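Ornithine carbamoyltransferase (Giardia intestinalis, PDB 3GRF) catalyses the reversible transfer of a carbamoyl group between carbamoyl phosphate and ornithine, a step of the parasite's arginine degradation pathway. Local coordinates at the interface of chains A and B. Numbering follows the deposited sequence. Chains: chain A/B, Ornithine carbamoyltransferase.

Contact 1: the interface of chains A and B. Residues chain A 57, 60-61, 307-308, 310-311; chain B 100-101.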
loop_
_atom_site.group_PDB
_atom_site.type_symbol
_atom_site.label_atom_id
_atom_site.label_comp_id
_atom_site.label_asym_id
_atom_site.label_seq_id
_atom_site.Cartn_x
_atom_site.Cartn_y
_atom_site.Cartn_z
ATOM N N ARG A 57 -8.470 -11.468 -5.123
ATOM C CA ARG A 57 -9.348 -10.980 -6.193
ATOM C C ARG A 57 -9.842 -9.575 -5.932
ATOM O O ARG A 57 -9.764 -8.713 -6.800
ATOM C CB ARG A 57 -10.580 -11.873 -6.361
ATOM C CG ARG A 57 -10.466 -12.922 -7.439
ATOM C CD ARG A 57 -11.368 -14.080 -7.023
ATOM N NE ARG A 57 -10.576 -15.245 -6.694
ATOM C CZ ARG A 57 -9.887 -15.425 -5.565
ATOM N NH1 ARG A 57 -9.860 -14.506 -4.606
ATOM N NH2 ARG A 57 -9.193 -16.542 -5.406
ATOM N N VAL A 60 -6.734 -6.942 -5.467
ATOM C CA VAL A 60 -5.923 -6.631 -6.662
ATOM C C VAL A 60 -6.780 -5.883 -7.665
ATOM O O VAL A 60 -6.284 -5.008 -8.386
ATOM C CB VAL A 60 -5.301 -7.928 -7.306
ATOM C CG1 VAL A 60 -4.921 -7.744 -8.782
ATOM C CG2 VAL A 60 -4.100 -8.409 -6.522
ATOM N N SER A 61 -8.056 -6.249 -7.776
ATOM C CA SER A 61 -8.899 -5.617 -8.819
ATOM C C SER A 61 -9.178 -4.150 -8.466
ATOM O O SER A 61 -9.221 -3.279 -9.338
ATOM C CB SER A 61 -10.223 -6.388 -9.049
ATOM O OG SER A 61 -11.004 -6.450 -7.876
ATOM N N ALA A 307 -12.887 -13.886 -13.480
ATOM C CA ALA A 307 -12.194 -13.330 -12.306
ATOM C C ALA A 307 -11.381 -12.113 -12.707
ATOM O O ALA A 307 -11.306 -11.155 -11.966
ATOM C CB ALA A 307 -11.279 -14.368 -11.664
ATOM N N GLY A 308 -10.789 -12.145 -13.896
ATOM C CA GLY A 308 -10.116 -10.988 -14.446
ATOM C C GLY A 308 -11.033 -9.803 -14.662
ATOM O O GLY A 308 -10.578 -8.632 -14.608
ATOM N N ARG A 310 -13.297 -8.814 -12.732
ATOM C CA ARG A 310 -13.379 -8.058 -11.489
ATOM C C ARG A 310 -12.743 -6.704 -11.670
ATOM O O ARG A 310 -13.256 -5.702 -11.153
ATOM C CB ARG A 310 -12.724 -8.790 -10.297
ATOM C CG ARG A 310 -13.514 -10.016 -9.772
ATOM C CD ARG A 310 -14.942 -9.614 -9.318
ATOM N NE ARG A 310 -14.834 -8.754 -8.130
ATOM C CZ ARG A 310 -14.574 -9.177 -6.882
ATOM N NH1 ARG A 310 -14.482 -10.473 -6.598
ATOM N NH2 ARG A 310 -14.425 -8.296 -5.903
ATOM N N LEU A 311 -11.668 -6.666 -12.454
ATOM C CA LEU A 311 -10.906 -5.437 -12.691
ATOM C C LEU A 311 -11.779 -4.406 -13.394
ATOM O O LEU A 311 -11.992 -3.312 -12.902
ATOM C CB LEU A 311 -9.586 -5.714 -13.476
ATOM C CG LEU A 311 -8.880 -4.450 -14.071
ATOM C CD1 LEU A 311 -8.493 -3.407 -12.997
ATOM C CD2 LEU A 311 -7.745 -4.732 -14.994
ATOM N N MET B 100 -5.180 -9.107 -14.752
ATOM C CA MET B 100 -5.413 -7.817 -14.049
ATOM C C MET B 100 -4.179 -6.924 -14.058
ATOM O O MET B 100 -4.259 -5.783 -14.530
ATOM C CB MET B 100 -5.924 -8.000 -12.608
ATOM C CG MET B 100 -7.409 -8.470 -12.480
ATOM S SD MET B 100 -7.863 -8.695 -10.751
ATOM C CE MET B 100 -9.283 -9.741 -10.865
ATOM N N VAL B 101 -3.044 -7.464 -13.557
ATOM C CA VAL B 101 -1.796 -6.708 -13.429
ATOM C C VAL B 101 -0.936 -6.875 -14.691
ATOM O O VAL B 101 -1.226 -7.718 -15.559
ATOM C CB VAL B 101 -1.052 -7.056 -12.119
ATOM C CG1 VAL B 101 -2.007 -6.823 -10.939
ATOM C CG2 VAL B 101 -0.547 -8.532 -12.147
#

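Contact 2: the interface of chains A and B. Residues chain A 60, 64; chain B 46, 48, 74, 100-101.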
loop_
_atom_site.group_PDB
_atom_site.type_symbol
_atom_site.label_atom_id
_atom_site.label_comp_id
_atom_site.label_asym_id
_atom_site.label_seq_id
_atom_site.Cartn_x
_atom_site.Cartn_y
_atom_site.Cartn_z
ATOM N N VAL A 60 -6.734 -6.942 -5.467
ATOM C CA VAL A 60 -5.923 -6.631 -6.662
ATOM C C VAL A 60 -6.780 -5.883 -7.665
ATOM O O VAL A 60 -6.284 -5.008 -8.386
ATOM C CB VAL A 60 -5.301 -7.928 -7.306
ATOM C CG1 VAL A 60 -4.921 -7.744 -8.782
ATOM C CG2 VAL A 60 -4.100 -8.409 -6.522
ATOM N N THR A 64 -5.723 -2.091 -8.664
ATOM C CA THR A 64 -5.428 -1.973 -10.088
ATOM C C THR A 64 -6.424 -1.062 -10.800
ATOM O O THR A 64 -6.024 -0.277 -11.695
ATOM C CB THR A 64 -5.392 -3.379 -10.754
ATOM O OG1 THR A 64 -4.466 -4.168 -10.052
ATOM C CG2 THR A 64 -4.878 -3.296 -12.236
ATOM N N THR B 46 0.334 -1.540 -13.352
ATOM C CA THR B 46 0.639 -1.922 -11.951
ATOM C C THR B 46 1.481 -3.167 -11.852
ATOM O O THR B 46 1.407 -4.068 -12.690
ATOM C CB THR B 46 -0.635 -2.071 -11.049
ATOM O OG1 THR B 46 -0.850 -3.466 -10.768
ATOM C CG2 THR B 46 -1.837 -1.482 -11.763
ATOM N N LEU B 48 2.352 -6.283 -9.265
ATOM C CA LEU B 48 1.865 -6.959 -8.120
ATOM C C LEU B 48 3.076 -7.526 -7.420
ATOM O O LEU B 48 3.791 -8.321 -7.991
ATOM C CB LEU B 48 0.984 -8.099 -8.570
ATOM C CG LEU B 48 0.420 -8.973 -7.460
ATOM C CD1 LEU B 48 -0.119 -8.157 -6.229
ATOM C CD2 LEU B 48 -0.665 -9.795 -8.082
ATOM N N ILE B 74 1.501 -2.884 -5.978
ATOM C CA ILE B 74 0.690 -3.425 -4.910
ATOM C C ILE B 74 1.612 -4.243 -4.001
ATOM O O ILE B 74 2.193 -5.241 -4.407
ATOM C CB ILE B 74 -0.372 -4.356 -5.451
ATOM C CG1 ILE B 74 -1.359 -3.572 -6.327
ATOM C CG2 ILE B 74 -1.123 -5.018 -4.295
ATOM C CD1 ILE B 74 -2.415 -4.469 -7.047
ATOM N N MET B 100 -5.180 -9.107 -14.752
ATOM C CA MET B 100 -5.413 -7.817 -14.049
ATOM C C MET B 100 -4.179 -6.924 -14.058
ATOM O O MET B 100 -4.259 -5.783 -14.530
ATOM C CB MET B 100 -5.924 -8.000 -12.608
ATOM C CG MET B 100 -7.409 -8.470 -12.480
ATOM S SD MET B 100 -7.863 -8.695 -10.751
ATOM C CE MET B 100 -9.283 -9.741 -10.865
ATOM N N VAL B 101 -3.044 -7.464 -13.557
ATOM C CA VAL B 101 -1.796 -6.708 -13.429
ATOM C C VAL B 101 -0.936 -6.875 -14.691
ATOM O O VAL B 101 -1.226 -7.718 -15.559
ATOM C CB VAL B 101 -1.052 -7.056 -12.119
ATOM C CG1 VAL B 101 -2.007 -6.823 -10.939
ATOM C CG2 VAL B 101 -0.547 -8.532 -12.147
#

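Contact 3: the interface of chains A and B. Residues chain A 287, 304; chain B 91-92, 95-96.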
loop_
_atom_site.group_PDB
_atom_site.type_symbol
_atom_site.label_atom_id
_atom_site.label_comp_id
_atom_site.label_asym_id
_atom_site.label_seq_id
_atom_site.Cartn_x
_atom_site.Cartn_y
_atom_site.Cartn_z
ATOM N N ARG A 287 -12.082 -28.040 -6.469
ATOM C CA ARG A 287 -12.367 -28.937 -7.600
ATOM C C ARG A 287 -13.165 -30.179 -7.349
ATOM O O ARG A 287 -13.653 -30.754 -8.314
ATOM C CB ARG A 287 -11.100 -29.350 -8.325
ATOM C CG ARG A 287 -10.637 -28.323 -9.330
ATOM C CD ARG A 287 -9.351 -27.656 -8.889
ATOM N NE ARG A 287 -9.155 -26.308 -9.451
ATOM C CZ ARG A 287 -9.198 -26.042 -10.752
ATOM N NH1 ARG A 287 -9.456 -27.023 -11.614
ATOM N NH2 ARG A 287 -9.007 -24.813 -11.188
ATOM N N TYR A 304 -11.800 -18.056 -15.164
ATOM C CA TYR A 304 -10.628 -17.196 -15.040
ATOM C C TYR A 304 -10.854 -15.836 -15.734
ATOM O O TYR A 304 -10.359 -14.826 -15.266
ATOM C CB TYR A 304 -9.408 -17.830 -15.700
ATOM C CG TYR A 304 -8.749 -19.025 -15.057
ATOM C CD1 TYR A 304 -8.102 -19.954 -15.857
ATOM C CD2 TYR A 304 -8.756 -19.229 -13.688
ATOM C CE1 TYR A 304 -7.457 -21.039 -15.333
ATOM C CE2 TYR A 304 -8.116 -20.342 -13.136
ATOM C CZ TYR A 304 -7.473 -21.243 -13.976
ATOM O OH TYR A 304 -6.814 -22.339 -13.491
ATOM N N GLN B 91 -1.806 -21.861 -9.426
ATOM C CA GLN B 91 -2.236 -21.743 -10.826
ATOM C C GLN B 91 -3.374 -20.741 -11.010
ATOM O O GLN B 91 -3.313 -19.905 -11.893
ATOM C CB GLN B 91 -2.662 -23.118 -11.380
ATOM C CG GLN B 91 -3.250 -23.020 -12.785
ATOM C CD GLN B 91 -3.824 -24.325 -13.272
ATOM O OE1 GLN B 91 -4.280 -24.422 -14.404
ATOM N NE2 GLN B 91 -3.782 -25.355 -12.422
ATOM N N ASP B 92 -4.421 -20.898 -10.191
ATOM C CA ASP B 92 -5.615 -20.074 -10.192
ATOM C C ASP B 92 -5.254 -18.656 -9.805
ATOM O O ASP B 92 -5.709 -17.700 -10.447
ATOM C CB ASP B 92 -6.658 -20.626 -9.216
ATOM C CG ASP B 92 -7.367 -21.883 -9.738
ATOM O OD1 ASP B 92 -7.091 -22.374 -10.860
ATOM O OD2 ASP B 92 -8.244 -22.382 -9.017
ATOM N N GLU B 95 -3.201 -17.354 -12.829
ATOM C CA GLU B 95 -4.132 -17.203 -13.957
ATOM C C GLU B 95 -4.975 -15.963 -13.773
ATOM O O GLU B 95 -5.252 -15.238 -14.714
ATOM C CB GLU B 95 -5.042 -18.435 -14.118
ATOM C CG GLU B 95 -4.377 -19.671 -14.770
ATOM C CD GLU B 95 -4.193 -19.578 -16.291
ATOM O OE1 GLU B 95 -3.795 -20.595 -16.913
ATOM O OE2 GLU B 95 -4.432 -18.528 -16.893
ATOM N N VAL B 96 -5.338 -15.701 -12.532
ATOM C CA VAL B 96 -6.217 -14.586 -12.235
ATOM C C VAL B 96 -5.466 -13.252 -12.194
ATOM O O VAL B 96 -5.988 -12.265 -12.681
ATOM C CB VAL B 96 -6.977 -14.857 -10.934
ATOM C CG1 VAL B 96 -7.563 -13.590 -10.371
ATOM C CG2 VAL B 96 -8.042 -15.980 -11.171
#

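Contact 1: the interface of chains A and B
Helix 56-69 of chain A starts within the SLRTR motif, which binds carbamoyl phosphate in this family, and with helix 303-322 it forms a groove that takes in B:Met100. The methionine comes from the loop following helix 90-97 of chain B, and 92 Å² of its surface is hidden by the chain A residues of this patch. Its thioether chain is extended beyond CG (chi2 178°), which carries sulfur and methyl deep between the two helices. From one side, CG1 of A:Val60 touches SD at 3.7 Å, and the two side chains cross obliquely. From a different side come CB of A:Ser61, 3.7 Å from SD, and CB of A:Leu311, 3.7 Å from CG of B:Met100. Further in, the methyl CE is modelled near CB of A:Arg310, but it also sits implausibly near the backbone oxygen of A:Ala307, so its contacts are doubtful. A:Ser61 turns its hydroxyl back along its own helix, where OG donates to the carbonyl O of A:Arg57, 2.8 Å away; its CB meets the sulfur. The inserted methionine links the subunits beside the motif arginine, A:Arg57, and probably helps to hold the helix that supports the carbamoyl phosphate site.

Contact 2: the interface of chains A and B
A:Thr64 and A:Val60, one turn apart on helix 56-69, present an apolar edge to chain B, and each has 46 Å² hidden by the chain B residues of this patch. The apolar contacts divide between their branches. CG2 of A:Thr64 meets CG2 of B:Thr46 at 3.6 Å, the two threonine side chains crossing at about a right angle. CG2 of A:Val60 points at the fork of B:Leu48, lying 4.0 Å from CD1 and equally far from CD2. The other valine branch, CG1, faces the loop of B:Met100 and B:Val101.

Polar atoms also take part in the packing. The hydroxyl OG1 of A:Thr64 touches two methyls of chain B: CD1 of B:Ile74 at 3.7 Å and CG1 of B:Val101 at 3.7 Å. Its methyl CG2 in turn rests 3.4 Å from the carbonyl O of B:Met100, a van der Waals contact.

Within chain A, OG1 of A:Thr64 donates to the backbone O of A:Val60 at 2.6 Å. A chi1 of -55° places OG1 beside the threonine's own backbone N, facing back down the helix, and leaves CG2 directed at chain B. This bond uses the hydroxyl as a donor and should restrict rotation about CA-CB.

In the fold, helix 56-69 of one carbamoyl phosphate domain packs against residues from strands 46-51 and 72-77 and from the loop before strand 103-107 of the neighbouring subunit's equivalent domain.

Contact 3: the interface of chains A and B
The ring of A:Tyr304 has one face covered by B:Glu95, whose CB stands 3.5 Å from the ring centroid in a CH-pi contact. Beyond CB, the glutamate chain bends at chi2 (-76°), bringing CG to within 3.4 Å of CE1 of A:Tyr304. CB and CG thus cover the face, and the chain runs out past the CE1/CD1 edge; the carboxylate, 15° from parallel to the ring, lies just beyond the rim. At the ring's edge, in plane, lies CG of B:Asp92, whose carboxylate stands steeply to the ring, the planes 72° apart.

The phenol OH of A:Tyr304 donates to OD1 of B:Asp92 at 2.6 Å, a short and probably strong bond. The amide oxygen OE1 of B:Gln91 offers this hydroxyl a weak second acceptor.

A:Arg287 lies in the loop after the CLP sequence of the ornithine-binding domain. Its side chain and that of B:Asp92 approach from opposite directions, and NH2 forms a salt bridge with OD1 at 3.1 Å, at about a right angle to the tyrosine hydroxyl. The other oxygen, OD2, lies at the edge of the guanidinium, in plane, and accepts a nearly straight but weak hydrogen bond from NH2. Thus two residues of chain A share the aspartate, and their N-H and O-H donors would be expected to stabilise its negative charge. OD1, the oxygen common to both, is met by the tyrosine hydroxyl nearly along its own C-O axis.

Contacts 1 and 2 form a continuous patch: their C-alpha centres are about 7 Å apart, and they share A:Val60, B:Met100 and B:Val101. Contact 3 lies about 12 Å from contact 1 and about 16 Å from contact 2, again between C-alpha centres. It is tied to contact 1 by helix 303-322 of chain A, and on chain B helix 90-97 leads into the methionine loop. Packing is mainly apolar in contacts 1 and 2, charged and hydrogen-bonded in contact 3. Both domains of chain A take part, as expected for the trimer of this family, whose active sites lie at subunit boundaries; the deposited assembly holds three copies.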